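Local coordinates for protein L-threonine dehydrogenase (Flavobacterium frigidimaris, PDB 2YY7) that binds NAD and probably catalyses the NAD-dependent oxidation of the 3-hydroxyl group of L-threonine, at residues Thr19-Lys24 and Asp218-Thr223; Asn58-Leu63 and Leu102-Ala107; Ile69-Leu74 and Asn225-Pro230; Ser97-Leu102 and Glu155-Ile160; Ile234-Ser239 and Arg289-Trp294. All coordinates share one frame; numbering follows the deposited sequence.

From the N terminus, helix 13-26 waits almost two hundred residues for its partner: interaction 1 closes a long loop by pairing it with helix 216-228. Interactions 2 and 4 fall wholly within that span, on the other side of the Rossmann sheet. They cross each other and share L102, so helices 57-66, 87-106 and 142-161 form one continuous layer. Interaction 3 runs from strand 71-74 to the end of helix 216-228; along the chain it crosses interactions 1 and 2 and encloses interaction 4. Interaction 5 starts after the other four have closed, joining the loop before strand 240-241 to helix 286-292, and its residues pack on helix 216-228 and on helix 142-161.

Interaction 1: residues Thr19-Lys24 and Asp218-Thr223; sequences TQKLRK and DAIDAT
K21 and I220 make the main contact between residues 19-24 and 218-223, and their packing is aliphatic. I220 CG2 lies 3.8 Å from K21 CB and 3.8 Å from K21 CG, so one methyl branch covers the root of the lysine. K21 starts toward the other helix with CG opposite its backbone N (chi1 -176°), then bends at chi2 and runs out past the isoleucine. K21 CE lies more loosely, 4.4 Å from D221 OD2, and no salt bridge forms, K21 NZ being 5.0 Å from D221 OD2 and leaving at most a weak long-range attraction. Behind this pair, I220 also packs on I14, E17 and L18 of helix 13-26, while A219, A222 and T223 turn to strand 164-174. T223 OG1 is hydrogen-bonded with Y170 OH, and D218 holds T297 OG1 and F298 N. Helix 13-26 is the one that follows the glycine-rich turn of a Rossmann fold; I14, about 4 Å from I220 between side chains, binds NAD.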
# COMPACT_ATOMS: atom_id res chain seq x y z
N THR A 19 23.58 13.54 9.24
CA THR A 19 24.07 14.87 8.88
C THR A 19 25.55 15.02 9.22
O THR A 19 26.33 15.53 8.42
CB THR A 19 23.27 15.97 9.62
OG1 THR A 19 21.88 15.87 9.27
CG2 THR A 19 23.78 17.36 9.23
N GLN A 20 25.94 14.55 10.40
CA GLN A 20 27.33 14.65 10.84
C GLN A 20 28.26 13.86 9.93
O GLN A 20 29.29 14.36 9.48
CB GLN A 20 27.47 14.15 12.28
CG GLN A 20 28.87 14.35 12.87
CD GLN A 20 28.98 13.84 14.30
OE1 GLN A 20 28.78 12.65 14.57
NE2 GLN A 20 29.30 14.74 15.23
N LYS A 21 27.89 12.61 9.65
CA LYS A 21 28.70 11.75 8.80
C LYS A 21 28.82 12.29 7.38
O LYS A 21 29.90 12.29 6.79
CB LYS A 21 28.11 10.34 8.78
CG LYS A 21 28.93 9.32 7.99
CD LYS A 21 30.33 9.14 8.54
CE LYS A 21 31.09 8.09 7.75
NZ LYS A 21 32.48 7.91 8.23
N LEU A 22 27.70 12.75 6.82
CA LEU A 22 27.71 13.30 5.47
C LEU A 22 28.62 14.53 5.39
O LEU A 22 29.34 14.72 4.42
CB LEU A 22 26.29 13.66 5.05
CG LEU A 22 25.59 12.81 3.98
CD1 LEU A 22 26.17 11.41 3.91
CD2 LEU A 22 24.10 12.76 4.30
N ARG A 23 28.58 15.37 6.43
CA ARG A 23 29.40 16.57 6.46
C ARG A 23 30.89 16.26 6.55
O ARG A 23 31.72 17.02 6.05
CB ARG A 23 28.97 17.48 7.62
CG ARG A 23 27.68 18.24 7.30
CD ARG A 23 27.16 19.06 8.47
NE ARG A 23 26.07 19.93 8.03
CZ ARG A 23 25.22 20.55 8.86
NH1 ARG A 23 25.33 20.40 10.17
NH2 ARG A 23 24.27 21.33 8.36
N LYS A 24 31.24 15.14 7.18
CA LYS A 24 32.63 14.73 7.30
C LYS A 24 33.14 14.23 5.95
O LYS A 24 34.29 14.45 5.58
CB LYS A 24 32.78 13.61 8.33
CG LYS A 24 32.54 14.05 9.77
CD LYS A 24 32.57 12.88 10.75
CE LYS A 24 33.92 12.18 10.77
NZ LYS A 24 34.18 11.36 9.55
N ASP A 218 25.85 1.49 11.82
CA ASP A 218 25.63 0.60 10.69
C ASP A 218 24.53 1.17 9.79
O ASP A 218 24.67 1.19 8.56
CB ASP A 218 25.23 -0.79 11.20
CG ASP A 218 26.42 -1.62 11.61
OD1 ASP A 218 26.27 -2.50 12.48
OD2 ASP A 218 27.51 -1.42 11.04
N ALA A 219 23.45 1.63 10.40
CA ALA A 219 22.35 2.20 9.65
C ALA A 219 22.85 3.37 8.79
O ALA A 219 22.45 3.51 7.64
CB ALA A 219 21.24 2.67 10.59
N ILE A 220 23.71 4.20 9.37
CA ILE A 220 24.26 5.35 8.64
C ILE A 220 25.17 4.91 7.49
O ILE A 220 25.09 5.46 6.38
CB ILE A 220 25.07 6.26 9.59
CG1 ILE A 220 24.16 6.79 10.70
CG2 ILE A 220 25.69 7.41 8.80
CD1 ILE A 220 22.95 7.57 10.19
N ASP A 221 26.03 3.93 7.73
CA ASP A 221 26.92 3.44 6.68
C ASP A 221 26.08 2.89 5.53
O ASP A 221 26.38 3.13 4.36
CB ASP A 221 27.84 2.36 7.24
CG ASP A 221 28.97 2.93 8.09
OD1 ASP A 221 29.64 2.15 8.81
OD2 ASP A 221 29.19 4.16 8.03
N ALA A 222 25.02 2.16 5.87
CA ALA A 222 24.14 1.58 4.87
C ALA A 222 23.53 2.68 4.01
O ALA A 222 23.54 2.60 2.78
CB ALA A 222 23.03 0.78 5.55
N THR A 223 23.00 3.70 4.67
CA THR A 223 22.37 4.83 3.99
C THR A 223 23.31 5.51 3.01
O THR A 223 22.97 5.74 1.86
CB THR A 223 21.87 5.87 5.01
OG1 THR A 223 20.95 5.25 5.92
CG2 THR A 223 21.17 7.03 4.30

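Interaction 2: residues Asn58-Leu63 and Leu102-Ala107; sequences NQIEHL and LNLAKA
L104 reaches from helix 87-106 toward I60 and E61 of helix 57-66. The apolar part of the contact is small. I60 CG2 meets L104 CD2 at 4.0 Å, the two side chains meeting at a slant, and the other methyl, L104 CD1, lies 4.3 Å from E61 CG. With both L104 torsions modelled away from the usual staggered values (chi1 -96°, chi2 -27°), CD2 meets the isoleucine and CD1 faces the aliphatic part of the glutamate. The longer branch of I60 runs elsewhere, its CD1 lying 4.0 Å from H100 CB one turn earlier on helix 87-106. The charged part belongs to E61: extended through chi1 and chi2, it carries its carboxylate alongside the leucine to a salt bridge between E61 OE2 and K109 NZ, just after the end of helix 87-106. No hydrogen bond links the two segments themselves. F57 fills in next to L104 and N103, and the side chain of I60 is about 4 Å from that of A54, which binds NAD. A105 and L102 turn to I113 of strand 112-118; the two helices lie side by side on one face of the sheet, helix 87-106 having helices 57-66 and 142-161 as neighbours.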
# COMPACT_ATOMS: atom_id res chain seq x y z
N ASN A 58 6.06 23.83 -1.71
CA ASN A 58 6.75 25.08 -2.05
C ASN A 58 7.96 25.37 -1.17
O ASN A 58 8.98 25.88 -1.65
CB ASN A 58 5.78 26.26 -1.99
CG ASN A 58 4.65 26.14 -2.98
OD1 ASN A 58 4.86 25.87 -4.16
ND2 ASN A 58 3.43 26.34 -2.51
N GLN A 59 7.87 25.04 0.12
CA GLN A 59 8.99 25.28 1.03
C GLN A 59 10.19 24.40 0.66
O GLN A 59 11.33 24.84 0.75
CB GLN A 59 8.59 25.01 2.48
CG GLN A 59 7.45 25.87 2.99
CD GLN A 59 7.26 25.76 4.49
OE1 GLN A 59 6.20 26.09 5.01
NE2 GLN A 59 8.29 25.32 5.18
N ILE A 60 9.92 23.16 0.26
CA ILE A 60 11.00 22.25 -0.12
C ILE A 60 11.61 22.71 -1.44
O ILE A 60 12.83 22.78 -1.58
CB ILE A 60 10.49 20.80 -0.29
CG1 ILE A 60 9.82 20.33 1.00
CG2 ILE A 60 11.65 19.88 -0.65
CD1 ILE A 60 9.18 18.94 0.90
N GLU A 61 10.75 23.03 -2.41
CA GLU A 61 11.20 23.49 -3.71
C GLU A 61 12.10 24.72 -3.55
O GLU A 61 13.12 24.84 -4.22
CB GLU A 61 10.00 23.84 -4.59
CG GLU A 61 10.35 24.25 -6.01
CD GLU A 61 9.13 24.57 -6.86
OE1 GLU A 61 8.34 25.47 -6.47
OE2 GLU A 61 8.95 23.93 -7.91
N HIS A 62 11.73 25.61 -2.63
CA HIS A 62 12.51 26.82 -2.38
C HIS A 62 13.92 26.53 -1.85
O HIS A 62 14.88 27.19 -2.23
CB HIS A 62 11.79 27.74 -1.38
CG HIS A 62 12.60 28.92 -0.95
ND1 HIS A 62 12.93 29.95 -1.80
CD2 HIS A 62 13.15 29.23 0.25
CE1 HIS A 62 13.67 30.84 -1.15
NE2 HIS A 62 13.81 30.42 0.09
N LEU A 63 14.03 25.55 -0.95
CA LEU A 63 15.34 25.21 -0.40
C LEU A 63 16.20 24.53 -1.47
O LEU A 63 17.42 24.72 -1.52
CB LEU A 63 15.21 24.29 0.82
CG LEU A 63 14.44 24.87 2.01
CD1 LEU A 63 14.45 23.88 3.17
CD2 LEU A 63 15.08 26.18 2.44
N LEU A 102 9.44 13.17 -4.48
CA LEU A 102 9.43 12.37 -5.69
C LEU A 102 9.10 13.25 -6.89
O LEU A 102 9.69 13.09 -7.97
CB LEU A 102 8.42 11.22 -5.59
CG LEU A 102 8.77 10.02 -4.69
CD1 LEU A 102 7.61 9.03 -4.68
CD2 LEU A 102 10.04 9.33 -5.20
N ASN A 103 8.16 14.17 -6.71
CA ASN A 103 7.77 15.09 -7.78
C ASN A 103 8.91 16.05 -8.12
O ASN A 103 9.03 16.49 -9.27
CB ASN A 103 6.51 15.88 -7.38
CG ASN A 103 5.22 15.10 -7.64
OD1 ASN A 103 4.19 15.35 -7.01
ND2 ASN A 103 5.27 14.17 -8.58
N LEU A 104 9.76 16.37 -7.15
CA LEU A 104 10.89 17.26 -7.43
C LEU A 104 11.86 16.50 -8.34
O LEU A 104 12.45 17.08 -9.26
CB LEU A 104 11.63 17.66 -6.14
CG LEU A 104 11.32 18.99 -5.42
CD1 LEU A 104 10.81 20.02 -6.40
CD2 LEU A 104 10.32 18.78 -4.31
N ALA A 105 12.00 15.20 -8.10
CA ALA A 105 12.88 14.38 -8.92
C ALA A 105 12.27 14.20 -10.31
O ALA A 105 12.98 14.24 -11.32
CB ALA A 105 13.10 13.02 -8.26
N LYS A 106 10.96 14.03 -10.35
CA LYS A 106 10.24 13.87 -11.62
C LYS A 106 10.43 15.12 -12.49
O LYS A 106 10.58 15.03 -13.71
CB LYS A 106 8.75 13.64 -11.34
CG LYS A 106 7.85 13.50 -12.57
CD LYS A 106 6.44 13.09 -12.15
CE LYS A 106 5.47 13.07 -13.32
NZ LYS A 106 5.14 14.45 -13.79
N ALA A 107 10.44 16.28 -11.84
CA ALA A 107 10.60 17.56 -12.54
C ALA A 107 12.06 17.88 -12.86
O ALA A 107 12.36 18.92 -13.43
CB ALA A 107 9.98 18.69 -11.71

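Interaction 3: residues Ile69-Leu74 and Asn225-Pro230; sequences ITDIYL and NIMKAP
Y73 and M227 form a Met-aromatic contact between strand 71-74 of the Rossmann sheet and the last turn of helix 216-228. The thioether methyl takes the face of the ring: M227 CE is 4.1 Å from the Y73 centroid and 25° off the ring normal, a CH-pi arrangement shifted toward the hydroxyl-bearing rim. M227 SD stands farther back, 5.2 Å from the same centroid and oblique. Bends at chi2 and chi3 (-68° and -90°) fold the chain round so that it grips the tyrosine at several points: while CE covers the ring, M227 CG lies 3.8 Å from Y73 CE1 and M227 CB 3.5 Å from Y73 OH. The two side chains approach from opposite directions, strand and helix each contributing one. D71 adds a looser touch, its OD1 lying 4.2 Å from M227 CE. The other carboxylate oxygen is occupied nearby, since T70 OG1 donates to D71 OD2 over 2.9 Å, coming from above the carboxylate plane. L22 of helix 13-26 and T223 of helix 216-228 also pack on the Y73 ring, and F114 of strand 112-118 lies against M227. K112 NZ and R166 NH1 hold backbone carbonyls at the end of the helix. Y73 thus packs on both helices, while D71 meets M227 and K112, and I72 and L74 pack against helix 87-106 on the reverse of the sheet.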
# COMPACT_ATOMS: atom_id res chain seq x y z
N ILE A 69 20.25 22.11 -4.55
CA ILE A 69 20.29 20.72 -4.11
C ILE A 69 20.27 19.68 -5.22
O ILE A 69 19.52 19.82 -6.19
CB ILE A 69 19.11 20.42 -3.16
CG1 ILE A 69 19.19 21.34 -1.93
CG2 ILE A 69 19.11 18.94 -2.76
CD1 ILE A 69 20.46 21.19 -1.13
N THR A 70 21.08 18.63 -5.06
CA THR A 70 21.12 17.54 -6.03
C THR A 70 20.59 16.26 -5.39
O THR A 70 19.97 15.44 -6.06
CB THR A 70 22.56 17.29 -6.55
OG1 THR A 70 23.40 16.87 -5.48
CG2 THR A 70 23.13 18.55 -7.18
N ASP A 71 20.83 16.10 -4.08
CA ASP A 71 20.38 14.91 -3.35
C ASP A 71 19.49 15.25 -2.15
O ASP A 71 19.79 16.17 -1.38
CB ASP A 71 21.57 14.11 -2.81
CG ASP A 71 22.49 13.58 -3.90
OD1 ASP A 71 23.18 12.57 -3.63
OD2 ASP A 71 22.53 14.16 -5.01
N ILE A 72 18.42 14.49 -1.96
CA ILE A 72 17.54 14.71 -0.82
C ILE A 72 17.37 13.43 -0.01
O ILE A 72 17.08 12.36 -0.57
CB ILE A 72 16.13 15.19 -1.25
CG1 ILE A 72 16.20 16.64 -1.75
CG2 ILE A 72 15.16 15.10 -0.05
CD1 ILE A 72 14.85 17.26 -2.04
N TYR A 73 17.60 13.54 1.29
CA TYR A 73 17.42 12.43 2.22
C TYR A 73 16.18 12.84 3.02
O TYR A 73 16.27 13.71 3.90
CB TYR A 73 18.62 12.28 3.16
CG TYR A 73 19.89 11.79 2.49
CD1 TYR A 73 20.41 10.52 2.77
CD2 TYR A 73 20.59 12.60 1.59
CE1 TYR A 73 21.60 10.08 2.18
CE2 TYR A 73 21.77 12.17 0.99
CZ TYR A 73 22.27 10.91 1.29
OH TYR A 73 23.44 10.48 0.70
N LEU A 74 15.04 12.24 2.70
CA LEU A 74 13.77 12.55 3.38
C LEU A 74 13.59 11.65 4.60
O LEU A 74 13.13 10.51 4.49
CB LEU A 74 12.60 12.36 2.42
CG LEU A 74 11.17 12.48 2.96
CD1 LEU A 74 10.94 13.87 3.53
CD2 LEU A 74 10.19 12.21 1.83
N ASN A 225 26.27 4.34 1.82
CA ASN A 225 26.78 3.43 0.80
C ASN A 225 25.82 3.14 -0.34
O ASN A 225 26.24 3.10 -1.50
CB ASN A 225 27.26 2.13 1.45
CG ASN A 225 28.53 2.31 2.26
OD1 ASN A 225 29.27 3.28 2.05
ND2 ASN A 225 28.80 1.39 3.17
N ILE A 226 24.54 2.94 -0.04
CA ILE A 226 23.58 2.67 -1.11
C ILE A 226 23.43 3.91 -1.99
O ILE A 226 23.21 3.80 -3.20
CB ILE A 226 22.19 2.24 -0.57
CG1 ILE A 226 21.31 1.78 -1.74
CG2 ILE A 226 21.53 3.39 0.17
CD1 ILE A 226 19.98 1.15 -1.33
N MET A 227 23.56 5.08 -1.39
CA MET A 227 23.44 6.34 -2.13
C MET A 227 24.66 6.66 -2.99
O MET A 227 24.53 7.24 -4.07
CB MET A 227 23.17 7.49 -1.16
CG MET A 227 21.72 7.56 -0.69
SD MET A 227 20.57 8.00 -2.03
CE MET A 227 20.56 9.77 -1.88
N LYS A 228 25.86 6.30 -2.52
CA LYS A 228 27.07 6.58 -3.30
C LYS A 228 27.36 5.51 -4.35
O LYS A 228 28.18 5.71 -5.24
CB LYS A 228 28.29 6.72 -2.39
CG LYS A 228 28.72 5.43 -1.73
CD LYS A 228 30.14 5.51 -1.19
CE LYS A 228 30.30 6.62 -0.16
NZ LYS A 228 31.68 6.63 0.42
N ALA A 229 26.68 4.37 -4.25
CA ALA A 229 26.89 3.28 -5.20
C ALA A 229 26.45 3.65 -6.61
O ALA A 229 25.55 4.46 -6.81
CB ALA A 229 26.15 2.04 -4.74
N PRO A 230 27.11 3.06 -7.63
CA PRO A 230 26.73 3.36 -9.01
C PRO A 230 25.28 2.93 -9.25
O PRO A 230 24.82 1.92 -8.71
CB PRO A 230 27.74 2.55 -9.83
CG PRO A 230 28.16 1.45 -8.91
CD PRO A 230 28.27 2.16 -7.58

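Interaction 4: residues Ser97-Leu102 and Glu155-Ile160; sequences SLFHVL and EYYHNI
Y157 lays its ring against L102, helix 142-161 meeting helix 87-106. From Y157 CB, which points at the other helix, chi1 of -89° sets the ring so that one face receives the leucine. L102 CB sits 3.7 Å from the Y157 centroid, 15° off the ring normal, a CH-pi contact nearest to CD1 and CE1. Over the same face, toward its other edge, L102 CD1 comes 3.7 Å from Y157 CD2 and 3.9 Å from Y157 CE2, so the leucine spans the face with its CB and one methyl. Toward the tip, Y157 CZ is 4.0 Å from L102 CB, and Y157 OH ends 4.3 Å from F99 CD1, meeting that ring obliquely. F99 has edge-to-face partners in W153 and in W91 of the second subunit, and Y156 OH is hydrogen-bonded with E84 OE1 of that subunit, consistent with the helix-packed dimers of UDP-galactose 4-epimerases. Y161 stacks edge-to-face with Y157, and L102 rests on I113 of strand 112-118.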
# COMPACT_ATOMS: atom_id res chain seq x y z
N SER A 97 4.84 14.05 2.04
CA SER A 97 6.21 14.54 2.04
C SER A 97 6.98 13.76 0.98
O SER A 97 7.83 14.31 0.28
CB SER A 97 6.85 14.35 3.42
OG SER A 97 6.95 12.97 3.76
N LEU A 98 6.68 12.47 0.85
CA LEU A 98 7.34 11.63 -0.14
C LEU A 98 6.93 12.04 -1.55
O LEU A 98 7.77 12.08 -2.45
CB LEU A 98 7.01 10.15 0.08
CG LEU A 98 7.58 9.16 -0.93
CD1 LEU A 98 9.10 9.23 -0.97
CD2 LEU A 98 7.12 7.75 -0.57
N PHE A 99 5.65 12.33 -1.74
CA PHE A 99 5.17 12.75 -3.06
C PHE A 99 5.87 14.04 -3.50
O PHE A 99 6.23 14.19 -4.67
CB PHE A 99 3.65 12.95 -3.06
CG PHE A 99 2.86 11.67 -3.11
CD1 PHE A 99 3.11 10.72 -4.10
CD2 PHE A 99 1.87 11.41 -2.17
CE1 PHE A 99 2.38 9.53 -4.15
CE2 PHE A 99 1.13 10.23 -2.21
CZ PHE A 99 1.38 9.28 -3.21
N HIS A 100 6.04 14.98 -2.57
CA HIS A 100 6.72 16.24 -2.89
C HIS A 100 8.14 16.01 -3.37
O HIS A 100 8.56 16.55 -4.39
CB HIS A 100 6.76 17.17 -1.68
CG HIS A 100 5.41 17.59 -1.20
ND1 HIS A 100 4.30 17.60 -2.02
CD2 HIS A 100 4.99 18.05 0.00
CE1 HIS A 100 3.26 18.05 -1.34
NE2 HIS A 100 3.65 18.33 -0.11
N VAL A 101 8.90 15.21 -2.62
CA VAL A 101 10.28 14.92 -2.99
C VAL A 101 10.36 14.12 -4.29
O VAL A 101 11.23 14.37 -5.13
CB VAL A 101 11.02 14.15 -1.87
CG1 VAL A 101 12.42 13.76 -2.32
CG2 VAL A 101 11.10 15.02 -0.62
N LEU A 102 9.44 13.17 -4.48
CA LEU A 102 9.43 12.37 -5.69
C LEU A 102 9.10 13.25 -6.89
O LEU A 102 9.69 13.09 -7.97
CB LEU A 102 8.42 11.22 -5.59
CG LEU A 102 8.77 10.02 -4.69
CD1 LEU A 102 7.61 9.03 -4.68
CD2 LEU A 102 10.04 9.33 -5.20
N GLU A 155 9.01 2.83 -6.47
CA GLU A 155 9.25 1.94 -7.60
C GLU A 155 8.54 2.46 -8.84
O GLU A 155 9.08 2.41 -9.95
CB GLU A 155 8.75 0.53 -7.27
CG GLU A 155 9.17 -0.53 -8.26
CD GLU A 155 8.67 -1.90 -7.86
OE1 GLU A 155 7.45 -2.13 -7.94
OE2 GLU A 155 9.51 -2.74 -7.47
N TYR A 156 7.32 2.97 -8.65
CA TYR A 156 6.55 3.51 -9.77
C TYR A 156 7.31 4.68 -10.38
O TYR A 156 7.54 4.71 -11.59
CB TYR A 156 5.18 3.99 -9.30
CG TYR A 156 4.26 4.38 -10.44
CD1 TYR A 156 3.49 3.42 -11.10
CD2 TYR A 156 4.20 5.70 -10.90
CE1 TYR A 156 2.68 3.75 -12.17
CE2 TYR A 156 3.38 6.04 -11.99
CZ TYR A 156 2.63 5.06 -12.61
OH TYR A 156 1.81 5.39 -13.68
N TYR A 157 7.69 5.65 -9.55
CA TYR A 157 8.42 6.82 -10.04
C TYR A 157 9.72 6.45 -10.75
O TYR A 157 10.12 7.12 -11.70
CB TYR A 157 8.70 7.80 -8.89
CG TYR A 157 7.59 8.81 -8.67
CD1 TYR A 157 7.75 10.14 -9.06
CD2 TYR A 157 6.38 8.43 -8.09
CE1 TYR A 157 6.73 11.07 -8.87
CE2 TYR A 157 5.36 9.35 -7.89
CZ TYR A 157 5.54 10.67 -8.28
OH TYR A 157 4.54 11.60 -8.08
N HIS A 158 10.38 5.41 -10.28
CA HIS A 158 11.62 4.97 -10.92
C HIS A 158 11.31 4.38 -12.29
O HIS A 158 11.88 4.81 -13.30
CB HIS A 158 12.32 3.90 -10.10
CG HIS A 158 13.48 3.27 -10.82
ND1 HIS A 158 14.69 3.91 -10.97
CD2 HIS A 158 13.58 2.11 -11.51
CE1 HIS A 158 15.49 3.17 -11.71
NE2 HIS A 158 14.84 2.07 -12.06
N ASN A 159 10.41 3.41 -12.31
CA ASN A 159 10.02 2.71 -13.54
C ASN A 159 9.32 3.55 -14.59
O ASN A 159 9.52 3.35 -15.78
CB ASN A 159 9.14 1.50 -13.21
CG ASN A 159 9.90 0.40 -12.50
OD1 ASN A 159 11.09 0.21 -12.73
ND2 ASN A 159 9.20 -0.35 -11.65
N ILE A 160 8.49 4.49 -14.15
CA ILE A 160 7.74 5.32 -15.08
C ILE A 160 8.40 6.66 -15.39
O ILE A 160 8.40 7.09 -16.55
CB ILE A 160 6.31 5.56 -14.55
CG1 ILE A 160 5.61 4.22 -14.31
CG2 ILE A 160 5.51 6.41 -15.54
CD1 ILE A 160 5.59 3.30 -15.54

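Interaction 5: residues Ile234-Ser239 and Arg289-Trp294; sequences IKIHSS and REDWDW
K235 and D291 bring the loop before strand 240-241 alongside helix 286-292 in a contact of van der Waals character, with no hydrogen bond or salt bridge between the two segments. The lysine's aliphatic chain passes at a slant across the carboxylate: K235 CB is 3.6 Å from D291 OD2, and K235 CD is 3.6 Å from D291 OD1. The bend at chi4 (-56°) then takes the ammonium off, leaving K235 NZ 5.5 Å from D291 OD1, with a weak bond to E232 O. The carboxylate's strongest polar partner is Y240, whose OH is hydrogen-bonded to D291 OD2 and also to the backbone N of K235 and of I236, so one hydroxyl ties the acid to the loop. Deeper in, I234 CD1 approaches W292 CD1 obliquely at 4.4 Å. I226 packs against both of these side chains, and Y240 meets the W292 ring edge-to-face. Beyond W292, D293 leaves the helix with positive phi (61°), and W294 CB lies 3.6 Å above the plane of the W292 ring. This short helix ending in a turn and a tryptophan is consistent with the Leu-Gly-Trp element near the C terminus of many extended short-chain dehydrogenases.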
# COMPACT_ATOMS: atom_id res chain seq x y z
N ILE A 234 21.93 -0.63 -8.14
CA ILE A 234 20.66 -0.55 -7.42
C ILE A 234 19.65 -1.32 -8.28
O ILE A 234 19.11 -0.78 -9.24
CB ILE A 234 20.20 0.91 -7.26
CG1 ILE A 234 21.30 1.73 -6.58
CG2 ILE A 234 18.90 0.97 -6.46
CD1 ILE A 234 21.73 1.20 -5.22
N LYS A 235 19.41 -2.57 -7.93
CA LYS A 235 18.50 -3.41 -8.69
C LYS A 235 17.07 -3.47 -8.17
O LYS A 235 16.15 -3.87 -8.89
CB LYS A 235 19.08 -4.82 -8.80
CG LYS A 235 20.49 -4.84 -9.42
CD LYS A 235 21.00 -6.25 -9.62
CE LYS A 235 22.43 -6.24 -10.15
NZ LYS A 235 22.55 -5.47 -11.42
N ILE A 236 16.88 -3.09 -6.91
CA ILE A 236 15.55 -3.09 -6.31
C ILE A 236 15.16 -1.62 -6.13
O ILE A 236 15.88 -0.85 -5.50
CB ILE A 236 15.54 -3.83 -4.96
CG1 ILE A 236 16.02 -5.28 -5.17
CG2 ILE A 236 14.14 -3.81 -4.36
CD1 ILE A 236 16.05 -6.12 -3.91
N HIS A 237 14.01 -1.25 -6.68
CA HIS A 237 13.57 0.13 -6.62
C HIS A 237 12.41 0.44 -5.68
O HIS A 237 11.85 1.54 -5.69
CB HIS A 237 13.30 0.59 -8.06
CG HIS A 237 14.46 0.33 -8.97
ND1 HIS A 237 15.65 1.03 -8.88
CD2 HIS A 237 14.65 -0.62 -9.92
CE1 HIS A 237 16.52 0.53 -9.73
NE2 HIS A 237 15.94 -0.47 -10.38
N SER A 238 12.06 -0.56 -4.87
CA SER A 238 11.02 -0.41 -3.86
C SER A 238 11.86 -0.06 -2.63
O SER A 238 12.07 1.11 -2.33
CB SER A 238 10.28 -1.74 -3.67
OG SER A 238 11.18 -2.83 -3.54
N SER A 239 12.36 -1.08 -1.93
CA SER A 239 13.23 -0.88 -0.77
C SER A 239 13.95 -2.18 -0.45
O SER A 239 13.38 -3.27 -0.59
CB SER A 239 12.42 -0.41 0.45
OG SER A 239 13.29 0.02 1.49
N ARG A 289 23.39 -7.16 0.28
CA ARG A 289 24.80 -7.53 0.35
C ARG A 289 25.35 -7.88 -1.03
O ARG A 289 26.49 -7.56 -1.36
CB ARG A 289 24.98 -8.71 1.32
CG ARG A 289 24.42 -8.42 2.71
CD ARG A 289 24.69 -9.52 3.74
NE ARG A 289 24.05 -9.19 5.01
CZ ARG A 289 24.69 -8.85 6.13
NH1 ARG A 289 26.02 -8.78 6.16
NH2 ARG A 289 23.99 -8.52 7.20
N GLU A 290 24.52 -8.53 -1.85
CA GLU A 290 24.93 -8.93 -3.19
C GLU A 290 24.95 -7.76 -4.19
O GLU A 290 25.91 -7.62 -4.95
CB GLU A 290 23.99 -10.03 -3.70
CG GLU A 290 24.12 -10.36 -5.18
CD GLU A 290 23.13 -11.43 -5.63
OE1 GLU A 290 23.06 -11.71 -6.85
OE2 GLU A 290 22.43 -12.00 -4.77
N ASP A 291 23.91 -6.93 -4.18
CA ASP A 291 23.82 -5.81 -5.11
C ASP A 291 24.79 -4.65 -4.87
O ASP A 291 25.43 -4.17 -5.81
CB ASP A 291 22.40 -5.25 -5.15
CG ASP A 291 21.39 -6.25 -5.69
OD1 ASP A 291 21.82 -7.29 -6.24
OD2 ASP A 291 20.18 -5.98 -5.57
N TRP A 292 24.89 -4.18 -3.63
CA TRP A 292 25.79 -3.07 -3.35
C TRP A 292 26.77 -3.30 -2.20
O TRP A 292 27.26 -2.35 -1.59
CB TRP A 292 25.01 -1.77 -3.13
CG TRP A 292 23.79 -1.88 -2.26
CD1 TRP A 292 22.54 -2.29 -2.64
CD2 TRP A 292 23.70 -1.53 -0.87
NE1 TRP A 292 21.67 -2.21 -1.57
CE2 TRP A 292 22.36 -1.75 -0.48
CE3 TRP A 292 24.61 -1.05 0.07
CZ2 TRP A 292 21.91 -1.50 0.83
CZ3 TRP A 292 24.17 -0.81 1.37
CH2 TRP A 292 22.83 -1.03 1.73
N ASP A 293 27.07 -4.56 -1.93
CA ASP A 293 28.03 -4.94 -0.90
C ASP A 293 27.73 -4.52 0.53
O ASP A 293 28.63 -4.14 1.27
CB ASP A 293 29.42 -4.41 -1.27
CG ASP A 293 30.01 -5.13 -2.46
OD1 ASP A 293 30.14 -6.37 -2.40
OD2 ASP A 293 30.34 -4.45 -3.46
N TRP A 294 26.46 -4.58 0.93
CA TRP A 294 26.12 -4.22 2.30
C TRP A 294 26.76 -5.22 3.27
O TRP A 294 26.77 -6.42 3.01
CB TRP A 294 24.60 -4.24 2.51
CG TRP A 294 24.21 -4.26 3.97
CD1 TRP A 294 23.40 -5.17 4.59
CD2 TRP A 294 24.62 -3.33 4.98
NE1 TRP A 294 23.28 -4.87 5.92
CE2 TRP A 294 24.02 -3.75 6.20
CE3 TRP A 294 25.44 -2.19 4.99
CZ2 TRP A 294 24.21 -3.06 7.40
CZ3 TRP A 294 25.63 -1.51 6.19
CH2 TRP A 294 25.01 -1.95 7.38